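Local atomic coordinates of vacuolar protein sorting-associated protein VTA1 (Saccharomyces cerevisiae, PDB entry 2RKK), a protein that acts in the multivesicular body sorting pathway at endosomes, probably as a regulator of the ESCRT-associated ATPase Vps4. Residues A[29-34]-A[129-134]; A[88-93]-A[134-139]; A[121-126]-A[157-162]; A[21-26]-A[58-63]. All coordinates share one frame; numbering follows the deposited sequence.

Contact 1 of 4, residues A[29-34]-A[129-134]; sequences QLYAVE and FSCILH
Helix 22-36 and helix 116-135 cross near the centre of the all-helical N-terminal domain, their local axes 9.5 Å apart and inclined at 69°. Tyr31 carries most of the crossing. Its CG stands anti to the backbone N (chi1 168°), which throws the ring off helix 22-36 and lays it flat on the backbone of the other helix. Cys131 CA sits over the middle of that face, 3.5 Å from the centroid of the Tyr31 ring, as a CH-pi contact. Cys131 CB comes to 3.3 Å from Tyr31 CD2, and its sulfur, anti to its own backbone N, runs back along the stem of the tyrosine, with SG 3.7 Å from Tyr31 CB and oblique to the ring. Cysteine and serine suit this surface because they are small enough to let a broad ring settle on the helix. The contact thus joins two helices of a domain described as containing MIT motifs, three-helix units, and further helices pack on both: helices 2-18 and 44-62 on residues 29-34, helices 87-110 and 142-163 on residues 129-134. At the tip, Tyr31 OH lies 3.0 Å from Ser130 CB, while the serine hydroxyl is engaged by Ile126 O of its own helix. One turn beyond Ser130, His134 places its CB 3.6 Å from Tyr31 CE1, and the two ring planes are turned 59° apart. Glu34 approaches the imidazole at its edge, its OE1 3.1 Å from His134 NE2.

Contact 2 of 4, residues A[88-93]-A[134-139]; sequences EKAKIY and HLWKEN
Lys91 lies along the indole of Trp136 before its tip departs toward Asn139. Its CA already stands over the six-membered ring, 3.8 Å from the centroid of that Trp136 ring, as a CH-pi contact. CB comes next over the same face, 3.7 Å from Trp136 CD2. CG, anti to the backbone N, passes beyond the rim of the indole, 3.8 Å from Trp136 CE3. Bends at chi2 (-88°), chi3 (-68°) and chi4 (-66°) then curl the chain, so that CD and CE leave the indole and turn to Asn139, where NZ ends 2.7 Å from Asn139 O. A lysine fits because its methylenes can cover an aromatic surface while its charge reaches a polar loop. Ala90, on the same helix, brings its CB to 4.0 Å from Trp136 CZ2; its small size lets the helix come close. Leu135 CB covers the opposite indole face, Gln87 OE1 accepts a hydrogen bond from Trp136 NE1, and the ring of Tyr27 meets the indole edge-to-face. An alanine in place of Trp136 removes the flat surface beside Lys91 and the donor to Gln87, and would probably loosen this end of the helix pair. Trp136 is where the chain leaves helical geometry, and just beyond it Lys137 turns back, its NZ donating to a lone pair of His134 O at 2.8 Å. The contact closes one end of an antiparallel helical hairpin, pairing the C-terminal end of helix 116-135 with the early turns of helix 87-110.

Contact 3 of 4, residues A[121-126]-A[157-162]; sequences SLWCCI and IYLSKL
Chi1 of -134° and chi2 of 35° spread the two methyl groups of Leu159 so that each meets a different part of helix 116-135. CD1 turns to Leu122, whose CG is anti to the carbonyl carbon, and lies 3.5 Å from Leu122 CB; the two leucine side chains lie alongside one another, pointing opposite ways. CD2 settles over one face of Trp123, 3.4 Å from the centroid of the five-membered ring of Trp123, as a CH-pi contact. Ile126, one turn beyond Leu122, lines that same indole face and meets the methyl tip to tip, its CD1 3.5 Å from Leu159 CD2. A branched leucine serves well here because one side chain can fill both positions. The surroundings are a helical hairpin: helices 116-135 and 142-163 follow one another in the chain and run nearly antiparallel, with local axes 10.5 Å apart at 156°, a common way of building a helical bundle. A looser touch extends the apolar seam, Leu162 CD1 lying 4.4 Å from Leu122 CD1. Helix 87-110 reaches Cys125 through Leu101, and Arg8 of helix 2-18 packs on Trp123.

Contact 4 of 4, residues A[21-26]-A[58-63]; sequences LGIIGY and EAFKKE
The local axes of helices 22-36 and 44-62 pass 11.0 Å apart here and run roughly antiparallel, at 139°, a separation bridged by aromatic side chains. Phe60 and Tyr26 both hold CG anti to the backbone N, so each ring reaches out toward the partner helix. Their planes are 23° apart but slid past one another, with the centroids of the Tyr26 and Phe60 rings 4.8 Å apart and little overlap. The closest touch joins Tyr26 CD1 to Phe60 CD2 at 3.5 Å, while Tyr26 CB stands over the Phe60 face, 4.2 Å from its centroid. Next to the turn between helices 2-18 and 22-36, Phe60 CE1 meets backbone, 3.6 Å from Gly22 O, which approaches the ring obliquely. Glycine suits this position, since a beta carbon would point at the ring. The two helices follow one another in the chain as a splayed helical hairpin; Ile84 of helix 82-85 packs on both rings, and Val19 of the second subunit also packs on Phe60. An alanine in place of Phe60 takes away the ring that meets Tyr26 and Gly22, and would probably weaken the packing of these two helices. Lys61 runs its extended stem past the tyrosine tip, with its CD 3.8 Å from Tyr26 OH.

Two helices tie the four contacts together. Helix 116-135 takes part in contacts 1, 2 and 3, and helix 22-36 in contacts 1 and 4. Contact 4 closes before contacts 2 and 3 open, whereas the segments of contact 1 alternate with those of each of the others, so it links early and late parts of the chain. Contacts 1 and 2 share His134, with centres about 10 Å apart; contacts 3 and 4 lie on opposite sides of the chain's centre, about 27 Å apart between centres. Contacts 2 and 4 touch through Tyr93 and the isoleucines Ile23 and Ile24, and both border the second subunit, so the packing within the chain runs on into the dimer.

Contact 1 of 4, residues A[29-34]-A[129-134]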
loop_
_atom_site.group_PDB
_atom_site.type_symbol
_atom_site.label_atom_id
_atom_site.label_comp_id
_atom_site.label_asym_id
_atom_site.label_seq_id
_atom_site.Cartn_x
_atom_site.Cartn_y
_atom_site.Cartn_z
ATOM N N GLN A 29 13.227 -1.309 -4.883
ATOM C CA GLN A 29 14.130 -1.391 -6.025
ATOM C C GLN A 29 15.134 -0.284 -6.028
ATOM O O GLN A 29 16.332 -0.497 -6.228
ATOM C CB GLN A 29 13.334 -1.340 -7.318
ATOM C CG GLN A 29 12.564 -2.592 -7.567
ATOM C CD GLN A 29 11.530 -2.410 -8.632
ATOM O OE1 GLN A 29 11.840 -2.393 -9.818
ATOM N NE2 GLN A 29 10.279 -2.248 -8.212
ATOM N N LEU A 30 14.606 0.914 -5.836
ATOM C CA LEU A 30 15.399 2.132 -5.800
ATOM C C LEU A 30 16.495 1.944 -4.759
ATOM O O LEU A 30 17.638 2.370 -4.944
ATOM C CB LEU A 30 14.485 3.292 -5.421
ATOM C CG LEU A 30 14.926 4.679 -5.829
ATOM C CD1 LEU A 30 15.356 4.704 -7.281
ATOM C CD2 LEU A 30 13.750 5.617 -5.596
ATOM N N TYR A 31 16.114 1.290 -3.666
ATOM C CA TYR A 31 17.017 0.985 -2.574
ATOM C C TYR A 31 18.090 0.015 -3.117
ATOM O O TYR A 31 19.279 0.338 -3.087
ATOM C CB TYR A 31 16.199 0.398 -1.390
ATOM C CG TYR A 31 17.009 -0.243 -0.267
ATOM C CD1 TYR A 31 18.210 0.331 0.188
ATOM C CD2 TYR A 31 16.584 -1.440 0.328
ATOM C CE1 TYR A 31 18.976 -0.274 1.193
ATOM C CE2 TYR A 31 17.331 -2.052 1.339
ATOM C CZ TYR A 31 18.534 -1.457 1.758
ATOM O OH TYR A 31 19.321 -2.049 2.722
ATOM N N ALA A 32 17.668 -1.137 -3.649
ATOM C CA ALA A 32 18.596 -2.127 -4.209
ATOM C C ALA A 32 19.556 -1.483 -5.202
ATOM O O ALA A 32 20.721 -1.857 -5.298
ATOM C CB ALA A 32 17.831 -3.250 -4.897
ATOM N N VAL A 33 19.061 -0.510 -5.946
ATOM C CA VAL A 33 19.894 0.167 -6.917
ATOM C C VAL A 33 21.055 0.871 -6.211
ATOM O O VAL A 33 22.206 0.643 -6.559
ATOM C CB VAL A 33 19.078 1.198 -7.728
ATOM C CG1 VAL A 33 19.903 1.753 -8.851
ATOM C CG2 VAL A 33 17.829 0.543 -8.277
ATOM N N GLU A 34 20.754 1.710 -5.216
ATOM C CA GLU A 34 21.779 2.450 -4.469
ATOM C C GLU A 34 22.735 1.485 -3.796
ATOM O O GLU A 34 23.922 1.760 -3.612
ATOM C CB GLU A 34 21.120 3.348 -3.417
ATOM C CG GLU A 34 20.006 4.190 -4.003
ATOM C CD GLU A 34 19.813 5.531 -3.313
ATOM O OE1 GLU A 34 19.913 5.577 -2.060
ATOM O OE2 GLU A 34 19.543 6.537 -4.035
ATOM N N PHE A 129 12.981 -1.898 6.642
ATOM C CA PHE A 129 13.617 -0.957 7.553
ATOM C C PHE A 129 14.897 -0.384 6.933
ATOM O O PHE A 129 15.097 0.829 6.913
ATOM C CB PHE A 129 13.928 -1.629 8.899
ATOM C CG PHE A 129 12.724 -1.769 9.796
ATOM C CD1 PHE A 129 12.429 -2.980 10.421
ATOM C CD2 PHE A 129 11.868 -0.684 10.007
ATOM C CE1 PHE A 129 11.292 -3.104 11.238
ATOM C CE2 PHE A 129 10.734 -0.798 10.820
ATOM C CZ PHE A 129 10.445 -2.011 11.437
ATOM N N SER A 130 15.749 -1.261 6.408
ATOM C CA SER A 130 17.004 -0.842 5.781
ATOM C C SER A 130 16.777 0.123 4.631
ATOM O O SER A 130 17.542 1.078 4.427
ATOM C CB SER A 130 17.759 -2.052 5.254
ATOM O OG SER A 130 18.065 -2.933 6.308
ATOM N N CYS A 131 15.729 -0.155 3.868
ATOM C CA CYS A 131 15.359 0.657 2.730
ATOM C C CYS A 131 15.029 2.053 3.236
ATOM O O CYS A 131 15.616 3.031 2.782
ATOM C CB CYS A 131 14.159 0.016 2.025
ATOM S SG CYS A 131 13.319 1.055 0.828
ATOM N N ILE A 132 14.109 2.136 4.195
ATOM C CA ILE A 132 13.715 3.416 4.775
ATOM C C ILE A 132 14.922 4.236 5.280
ATOM O O ILE A 132 15.019 5.431 5.010
ATOM C CB ILE A 132 12.706 3.196 5.926
ATOM C CG1 ILE A 132 11.408 2.629 5.351
ATOM C CG2 ILE A 132 12.466 4.508 6.669
ATOM C CD1 ILE A 132 10.590 1.816 6.327
ATOM N N LEU A 133 15.838 3.593 6.001
ATOM C CA LEU A 133 17.007 4.291 6.519
ATOM C C LEU A 133 17.950 4.786 5.422
ATOM O O LEU A 133 18.469 5.907 5.483
ATOM C CB LEU A 133 17.806 3.397 7.471
ATOM C CG LEU A 133 17.160 2.963 8.780
ATOM C CD1 LEU A 133 17.924 1.792 9.349
ATOM C CD2 LEU A 133 17.110 4.120 9.764
ATOM N N HIS A 134 18.179 3.950 4.419
ATOM C CA HIS A 134 19.079 4.305 3.342
ATOM C C HIS A 134 18.534 5.400 2.429
ATOM O O HIS A 134 19.211 6.397 2.188
ATOM C CB HIS A 134 19.430 3.058 2.524
ATOM C CG HIS A 134 20.492 3.292 1.486
ATOM N ND1 HIS A 134 21.651 2.548 1.436
ATOM C CD2 HIS A 134 20.546 4.146 0.433
ATOM C CE1 HIS A 134 22.371 2.932 0.394
ATOM N NE2 HIS A 134 21.724 3.899 -0.234
#

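Contact 2 of 4, residues A[88-93]-A[134-139]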
loop_
_atom_site.group_PDB
_atom_site.type_symbol
_atom_site.label_atom_id
_atom_site.label_comp_id
_atom_site.label_asym_id
_atom_site.label_seq_id
_atom_site.Cartn_x
_atom_site.Cartn_y
_atom_site.Cartn_z
ATOM N N GLU A 88 8.872 12.942 1.518
ATOM C CA GLU A 88 8.434 13.116 2.910
ATOM C C GLU A 88 7.290 12.137 3.169
ATOM O O GLU A 88 7.340 11.320 4.091
ATOM C CB GLU A 88 7.944 14.564 3.101
ATOM C CG GLU A 88 6.918 14.809 4.219
ATOM C CD GLU A 88 7.552 14.974 5.588
ATOM O OE1 GLU A 88 6.806 15.250 6.561
ATOM O OE2 GLU A 88 8.794 14.832 5.692
ATOM N N LYS A 89 6.266 12.235 2.326
ATOM C CA LYS A 89 5.095 11.390 2.421
ATOM C C LYS A 89 5.450 9.943 2.082
ATOM O O LYS A 89 4.916 9.005 2.677
ATOM C CB LYS A 89 3.999 11.916 1.483
ATOM C CG LYS A 89 3.501 13.324 1.847
ATOM C CD LYS A 89 2.463 13.886 0.865
ATOM C CE LYS A 89 2.178 15.379 1.149
ATOM N NZ LYS A 89 1.418 16.099 0.069
ATOM N N ALA A 90 6.361 9.762 1.134
ATOM C CA ALA A 90 6.775 8.425 0.749
ATOM C C ALA A 90 7.426 7.728 1.943
ATOM O O ALA A 90 7.166 6.549 2.209
ATOM C CB ALA A 90 7.751 8.489 -0.419
ATOM N N LYS A 91 8.271 8.460 2.667
ATOM C CA LYS A 91 8.959 7.915 3.844
ATOM C C LYS A 91 7.957 7.486 4.923
ATOM O O LYS A 91 8.058 6.388 5.465
ATOM C CB LYS A 91 9.939 8.967 4.390
ATOM C CG LYS A 91 10.732 8.555 5.621
ATOM C CD LYS A 91 9.983 8.882 6.900
ATOM C CE LYS A 91 9.864 10.400 7.113
ATOM N NZ LYS A 91 11.177 11.059 7.354
ATOM N N ILE A 92 6.990 8.356 5.211
ATOM C CA ILE A 92 5.962 8.087 6.208
ATOM C C ILE A 92 5.036 6.939 5.781
ATOM O O ILE A 92 4.685 6.094 6.604
ATOM C CB ILE A 92 5.134 9.368 6.501
ATOM C CG1 ILE A 92 6.041 10.429 7.142
ATOM C CG2 ILE A 92 3.959 9.052 7.412
ATOM C CD1 ILE A 92 5.326 11.708 7.577
ATOM N N TYR A 93 4.648 6.889 4.507
ATOM C CA TYR A 93 3.787 5.797 4.055
ATOM C C TYR A 93 4.561 4.491 4.186
ATOM O O TYR A 93 4.045 3.485 4.678
ATOM C CB TYR A 93 3.345 5.979 2.597
ATOM C CG TYR A 93 2.606 4.778 2.033
ATOM C CD1 TYR A 93 1.336 4.416 2.507
ATOM C CD2 TYR A 93 3.191 3.990 1.045
ATOM C CE1 TYR A 93 0.663 3.289 2.003
ATOM C CE2 TYR A 93 2.542 2.869 0.533
ATOM C CZ TYR A 93 1.281 2.517 1.010
ATOM O OH TYR A 93 0.670 1.385 0.479
ATOM N N HIS A 134 18.179 3.950 4.419
ATOM C CA HIS A 134 19.079 4.305 3.342
ATOM C C HIS A 134 18.534 5.400 2.429
ATOM O O HIS A 134 19.211 6.397 2.188
ATOM C CB HIS A 134 19.430 3.058 2.524
ATOM C CG HIS A 134 20.492 3.292 1.486
ATOM N ND1 HIS A 134 21.651 2.548 1.436
ATOM C CD2 HIS A 134 20.546 4.146 0.433
ATOM C CE1 HIS A 134 22.371 2.932 0.394
ATOM N NE2 HIS A 134 21.724 3.899 -0.234
ATOM N N LEU A 135 17.315 5.239 1.935
ATOM C CA LEU A 135 16.772 6.240 1.034
ATOM C C LEU A 135 16.542 7.598 1.674
ATOM O O LEU A 135 16.760 8.634 1.044
ATOM C CB LEU A 135 15.463 5.745 0.400
ATOM C CG LEU A 135 15.598 4.556 -0.556
ATOM C CD1 LEU A 135 14.258 4.233 -1.172
ATOM C CD2 LEU A 135 16.618 4.874 -1.630
ATOM N N TRP A 136 16.136 7.599 2.937
ATOM C CA TRP A 136 15.826 8.849 3.613
ATOM C C TRP A 136 16.603 9.112 4.890
ATOM O O TRP A 136 16.016 9.143 5.961
ATOM C CB TRP A 136 14.326 8.868 3.905
ATOM C CG TRP A 136 13.517 8.650 2.666
ATOM C CD1 TRP A 136 13.426 9.493 1.606
ATOM C CD2 TRP A 136 12.702 7.514 2.345
ATOM N NE1 TRP A 136 12.606 8.963 0.643
ATOM C CE2 TRP A 136 12.144 7.745 1.069
ATOM C CE3 TRP A 136 12.386 6.324 3.009
ATOM C CZ2 TRP A 136 11.287 6.831 0.439
ATOM C CZ3 TRP A 136 11.532 5.416 2.387
ATOM C CH2 TRP A 136 10.993 5.676 1.116
ATOM N N LYS A 137 17.911 9.318 4.786
ATOM C CA LYS A 137 18.706 9.584 5.977
ATOM C C LYS A 137 18.433 10.967 6.574
ATOM O O LYS A 137 17.996 11.070 7.718
ATOM C CB LYS A 137 20.191 9.445 5.660
ATOM C CG LYS A 137 20.674 8.012 5.573
ATOM C CD LYS A 137 22.159 7.948 5.231
ATOM C CE LYS A 137 22.393 8.209 3.746
ATOM N NZ LYS A 137 21.845 7.094 2.901
ATOM N N GLU A 138 18.690 12.018 5.795
ATOM C CA GLU A 138 18.482 13.405 6.235
ATOM C C GLU A 138 17.010 13.767 6.333
ATOM O O GLU A 138 16.637 14.919 6.123
ATOM C CB GLU A 138 19.135 14.401 5.267
ATOM C CG GLU A 138 20.649 14.417 5.278
ATOM C CD GLU A 138 21.238 13.034 5.108
ATOM O OE1 GLU A 138 20.888 12.355 4.112
ATOM O OE2 GLU A 138 22.048 12.629 5.981
ATOM N N ASN A 139 16.169 12.789 6.622
ATOM C CA ASN A 139 14.750 13.056 6.748
ATOM C C ASN A 139 14.283 12.290 7.984
ATOM O O ASN A 139 13.161 12.458 8.449
ATOM C CB ASN A 139 14.020 12.597 5.472
ATOM C CG ASN A 139 12.550 13.012 5.439
ATOM O OD1 ASN A 139 12.195 14.136 5.818
ATOM N ND2 ASN A 139 11.692 12.108 4.960
#

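Contact 3 of 4, residues A[121-126]-A[157-162]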
loop_
_atom_site.group_PDB
_atom_site.type_symbol
_atom_site.label_atom_id
_atom_site.label_comp_id
_atom_site.label_asym_id
_atom_site.label_seq_id
_atom_site.Cartn_x
_atom_site.Cartn_y
_atom_site.Cartn_z
ATOM N N SER A 121 9.477 -13.476 6.524
ATOM C CA SER A 121 8.816 -12.270 7.018
ATOM C C SER A 121 9.801 -11.340 7.757
ATOM O O SER A 121 9.792 -10.127 7.544
ATOM C CB SER A 121 7.660 -12.632 7.976
ATOM O OG SER A 121 6.493 -13.030 7.291
ATOM N N LEU A 122 10.637 -11.906 8.628
ATOM C CA LEU A 122 11.596 -11.103 9.386
ATOM C C LEU A 122 12.693 -10.493 8.508
ATOM O O LEU A 122 13.194 -9.405 8.796
ATOM C CB LEU A 122 12.215 -11.922 10.537
ATOM C CG LEU A 122 11.254 -12.319 11.679
ATOM C CD1 LEU A 122 11.964 -13.166 12.728
ATOM C CD2 LEU A 122 10.675 -11.072 12.310
ATOM N N TRP A 123 13.070 -11.182 7.437
ATOM C CA TRP A 123 14.081 -10.634 6.545
ATOM C C TRP A 123 13.467 -9.506 5.743
ATOM O O TRP A 123 14.131 -8.527 5.424
ATOM C CB TRP A 123 14.613 -11.710 5.611
ATOM C CG TRP A 123 15.805 -12.345 6.179
ATOM C CD1 TRP A 123 15.896 -13.588 6.753
ATOM C CD2 TRP A 123 17.099 -11.760 6.271
ATOM N NE1 TRP A 123 17.178 -13.809 7.197
ATOM C CE2 TRP A 123 17.941 -12.703 6.913
ATOM C CE3 TRP A 123 17.638 -10.525 5.874
ATOM C CZ2 TRP A 123 19.290 -12.454 7.164
ATOM C CZ3 TRP A 123 18.984 -10.274 6.125
ATOM C CH2 TRP A 123 19.796 -11.238 6.765
ATOM N N CYS A 124 12.188 -9.652 5.423
ATOM C CA CYS A 124 11.483 -8.633 4.670
ATOM C C CYS A 124 11.463 -7.334 5.488
ATOM O O CYS A 124 11.669 -6.242 4.948
ATOM C CB CYS A 124 10.063 -9.115 4.370
ATOM S SG CYS A 124 9.058 -7.995 3.401
ATOM N N CYS A 125 11.222 -7.476 6.793
ATOM C CA CYS A 125 11.184 -6.367 7.749
ATOM C C CYS A 125 12.554 -5.692 7.807
ATOM O O CYS A 125 12.664 -4.462 7.799
ATOM C CB CYS A 125 10.818 -6.890 9.139
ATOM S SG CYS A 125 9.068 -7.321 9.337
ATOM N N ILE A 126 13.594 -6.513 7.876
ATOM C CA ILE A 126 14.955 -6.015 7.902
ATOM C C ILE A 126 15.222 -5.213 6.606
ATOM O O ILE A 126 15.790 -4.128 6.662
ATOM C CB ILE A 126 15.966 -7.208 8.074
ATOM C CG1 ILE A 126 15.798 -7.792 9.483
ATOM C CG2 ILE A 126 17.412 -6.755 7.871
ATOM C CD1 ILE A 126 16.643 -9.021 9.774
ATOM N N ILE A 157 18.276 -10.811 15.571
ATOM C CA ILE A 157 18.500 -11.604 16.775
ATOM C C ILE A 157 17.608 -12.837 16.801
ATOM O O ILE A 157 18.103 -13.957 16.922
ATOM C CB ILE A 157 18.241 -10.778 18.066
ATOM C CG1 ILE A 157 19.379 -9.771 18.252
ATOM C CG2 ILE A 157 18.122 -11.696 19.289
ATOM C CD1 ILE A 157 19.206 -8.871 19.420
ATOM N N TYR A 158 16.294 -12.635 16.703
ATOM C CA TYR A 158 15.357 -13.755 16.711
ATOM C C TYR A 158 15.520 -14.604 15.472
ATOM O O TYR A 158 15.072 -15.752 15.425
ATOM C CB TYR A 158 13.919 -13.263 16.802
ATOM C CG TYR A 158 13.458 -13.056 18.214
ATOM C CD1 TYR A 158 13.527 -11.798 18.810
ATOM C CD2 TYR A 158 12.949 -14.127 18.961
ATOM C CE1 TYR A 158 13.094 -11.599 20.116
ATOM C CE2 TYR A 158 12.513 -13.947 20.273
ATOM C CZ TYR A 158 12.586 -12.669 20.846
ATOM O OH TYR A 158 12.131 -12.440 22.128
ATOM N N LEU A 159 16.159 -14.026 14.464
ATOM C CA LEU A 159 16.402 -14.735 13.219
ATOM C C LEU A 159 17.450 -15.798 13.526
ATOM O O LEU A 159 17.364 -16.927 13.044
ATOM C CB LEU A 159 16.899 -13.749 12.154
ATOM C CG LEU A 159 16.243 -13.842 10.773
ATOM C CD1 LEU A 159 14.772 -14.216 10.893
ATOM C CD2 LEU A 159 16.414 -12.520 10.067
ATOM N N SER A 160 18.426 -15.427 14.353
ATOM C CA SER A 160 19.485 -16.340 14.762
ATOM C C SER A 160 18.902 -17.365 15.745
ATOM O O SER A 160 19.271 -18.530 15.712
ATOM C CB SER A 160 20.620 -15.556 15.422
ATOM O OG SER A 160 21.742 -16.384 15.664
ATOM N N LYS A 161 17.990 -16.924 16.611
ATOM C CA LYS A 161 17.353 -17.820 17.565
ATOM C C LYS A 161 16.542 -18.881 16.828
ATOM O O LYS A 161 16.184 -19.905 17.401
ATOM C CB LYS A 161 16.411 -17.060 18.501
ATOM C CG LYS A 161 17.057 -16.459 19.727
ATOM C CD LYS A 161 16.012 -15.809 20.607
ATOM C CE LYS A 161 16.581 -15.536 21.988
ATOM N NZ LYS A 161 15.580 -14.960 22.945
ATOM N N LEU A 162 16.223 -18.631 15.564
ATOM C CA LEU A 162 15.453 -19.602 14.801
ATOM C C LEU A 162 16.379 -20.629 14.164
ATOM O O LEU A 162 16.049 -21.814 14.085
ATOM C CB LEU A 162 14.619 -18.901 13.726
ATOM C CG LEU A 162 13.389 -18.152 14.239
ATOM C CD1 LEU A 162 12.672 -17.525 13.064
ATOM C CD2 LEU A 162 12.444 -19.094 14.990
#

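Contact 4 of 4, residues A[21-26]-A[58-63]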
loop_
_atom_site.group_PDB
_atom_site.type_symbol
_atom_site.label_atom_id
_atom_site.label_comp_id
_atom_site.label_asym_id
_atom_site.label_seq_id
_atom_site.Cartn_x
_atom_site.Cartn_y
_atom_site.Cartn_z
ATOM N N LEU A 21 1.605 -4.185 -4.614
ATOM C CA LEU A 21 1.996 -3.150 -3.656
ATOM C C LEU A 21 3.033 -2.256 -4.321
ATOM O O LEU A 21 3.939 -1.736 -3.673
ATOM C CB LEU A 21 2.567 -3.793 -2.398
ATOM C CG LEU A 21 1.536 -4.572 -1.569
ATOM C CD1 LEU A 21 2.225 -5.294 -0.409
ATOM C CD2 LEU A 21 0.483 -3.604 -1.058
ATOM N N GLY A 22 2.868 -2.095 -5.634
ATOM C CA GLY A 22 3.767 -1.302 -6.465
ATOM C C GLY A 22 4.625 -0.206 -5.872
ATOM O O GLY A 22 5.814 -0.124 -6.181
ATOM N N ILE A 23 4.029 0.655 -5.056
ATOM C CA ILE A 23 4.806 1.719 -4.470
ATOM C C ILE A 23 5.887 1.151 -3.546
ATOM O O ILE A 23 7.040 1.613 -3.554
ATOM C CB ILE A 23 3.926 2.704 -3.692
ATOM C CG1 ILE A 23 3.091 3.543 -4.678
ATOM C CG2 ILE A 23 4.797 3.628 -2.849
ATOM C CD1 ILE A 23 2.222 4.613 -4.011
ATOM N N ILE A 24 5.530 0.148 -2.751
ATOM C CA ILE A 24 6.500 -0.471 -1.851
ATOM C C ILE A 24 7.646 -1.055 -2.698
ATOM O O ILE A 24 8.801 -0.663 -2.534
ATOM C CB ILE A 24 5.871 -1.631 -1.000
ATOM C CG1 ILE A 24 4.536 -1.207 -0.380
ATOM C CG2 ILE A 24 6.800 -1.997 0.131
ATOM C CD1 ILE A 24 4.650 -0.165 0.695
ATOM N N GLY A 25 7.315 -1.974 -3.606
ATOM C CA GLY A 25 8.325 -2.598 -4.440
ATOM C C GLY A 25 9.124 -1.588 -5.231
ATOM O O GLY A 25 10.270 -1.846 -5.619
ATOM N N TYR A 26 8.515 -0.432 -5.486
ATOM C CA TYR A 26 9.185 0.631 -6.225
ATOM C C TYR A 26 10.428 1.037 -5.440
ATOM O O TYR A 26 11.555 0.925 -5.923
ATOM C CB TYR A 26 8.250 1.834 -6.369
ATOM C CG TYR A 26 8.918 3.098 -6.868
ATOM C CD1 TYR A 26 9.433 3.177 -8.184
ATOM C CD2 TYR A 26 8.976 4.241 -6.051
ATOM C CE1 TYR A 26 9.978 4.368 -8.680
ATOM C CE2 TYR A 26 9.515 5.433 -6.525
ATOM C CZ TYR A 26 10.012 5.497 -7.845
ATOM O OH TYR A 26 10.515 6.687 -8.334
ATOM N N GLU A 58 12.107 3.741 -13.591
ATOM C CA GLU A 58 11.666 4.845 -14.427
ATOM C C GLU A 58 10.263 4.674 -15.000
ATOM O O GLU A 58 9.423 5.580 -14.912
ATOM C CB GLU A 58 12.648 5.056 -15.558
ATOM C CG GLU A 58 12.456 6.387 -16.185
ATOM C CD GLU A 58 13.644 6.790 -16.992
ATOM O OE1 GLU A 58 14.768 6.814 -16.428
ATOM O OE2 GLU A 58 13.447 7.080 -18.191
ATOM N N ALA A 59 10.035 3.507 -15.597
ATOM C CA ALA A 59 8.757 3.152 -16.195
ATOM C C ALA A 59 7.655 3.399 -15.186
ATOM O O ALA A 59 6.617 3.986 -15.508
ATOM C CB ALA A 59 8.772 1.698 -16.594
ATOM N N PHE A 60 7.901 2.963 -13.956
ATOM C CA PHE A 60 6.928 3.106 -12.881
ATOM C C PHE A 60 6.554 4.544 -12.564
ATOM O O PHE A 60 5.371 4.881 -12.488
ATOM C CB PHE A 60 7.436 2.454 -11.594
ATOM C CG PHE A 60 6.441 2.494 -10.472
ATOM C CD1 PHE A 60 5.612 1.412 -10.235
ATOM C CD2 PHE A 60 6.311 3.630 -9.671
ATOM C CE1 PHE A 60 4.665 1.451 -9.223
ATOM C CE2 PHE A 60 5.364 3.688 -8.649
ATOM C CZ PHE A 60 4.538 2.594 -8.424
ATOM N N LYS A 61 7.567 5.383 -12.354
ATOM C CA LYS A 61 7.343 6.791 -12.016
ATOM C C LYS A 61 6.702 7.525 -13.170
ATOM O O LYS A 61 5.838 8.378 -12.973
ATOM C CB LYS A 61 8.661 7.481 -11.647
ATOM C CG LYS A 61 8.465 8.898 -11.106
ATOM C CD LYS A 61 9.773 9.531 -10.671
ATOM C CE LYS A 61 9.565 10.955 -10.167
ATOM N NZ LYS A 61 10.839 11.517 -9.637
ATOM N N LYS A 62 7.146 7.193 -14.376
ATOM C CA LYS A 62 6.596 7.806 -15.562
ATOM C C LYS A 62 5.096 7.587 -15.620
ATOM O O LYS A 62 4.341 8.514 -15.888
ATOM C CB LYS A 62 7.221 7.227 -16.823
ATOM C CG LYS A 62 6.588 7.757 -18.097
ATOM C CD LYS A 62 7.329 7.256 -19.318
ATOM C CE LYS A 62 6.731 7.783 -20.613
ATOM N NZ LYS A 62 7.530 7.286 -21.768
ATOM N N GLU A 63 4.652 6.367 -15.358
ATOM C CA GLU A 63 3.234 6.075 -15.425
ATOM C C GLU A 63 2.390 6.629 -14.270
ATOM O O GLU A 63 1.204 6.321 -14.171
ATOM C CB GLU A 63 3.069 4.565 -15.566
ATOM C CG GLU A 63 2.101 4.160 -16.652
ATOM C CD GLU A 63 0.682 4.079 -16.142
ATOM O OE1 GLU A 63 0.399 3.129 -15.369
ATOM O OE2 GLU A 63 -0.146 4.972 -16.490
#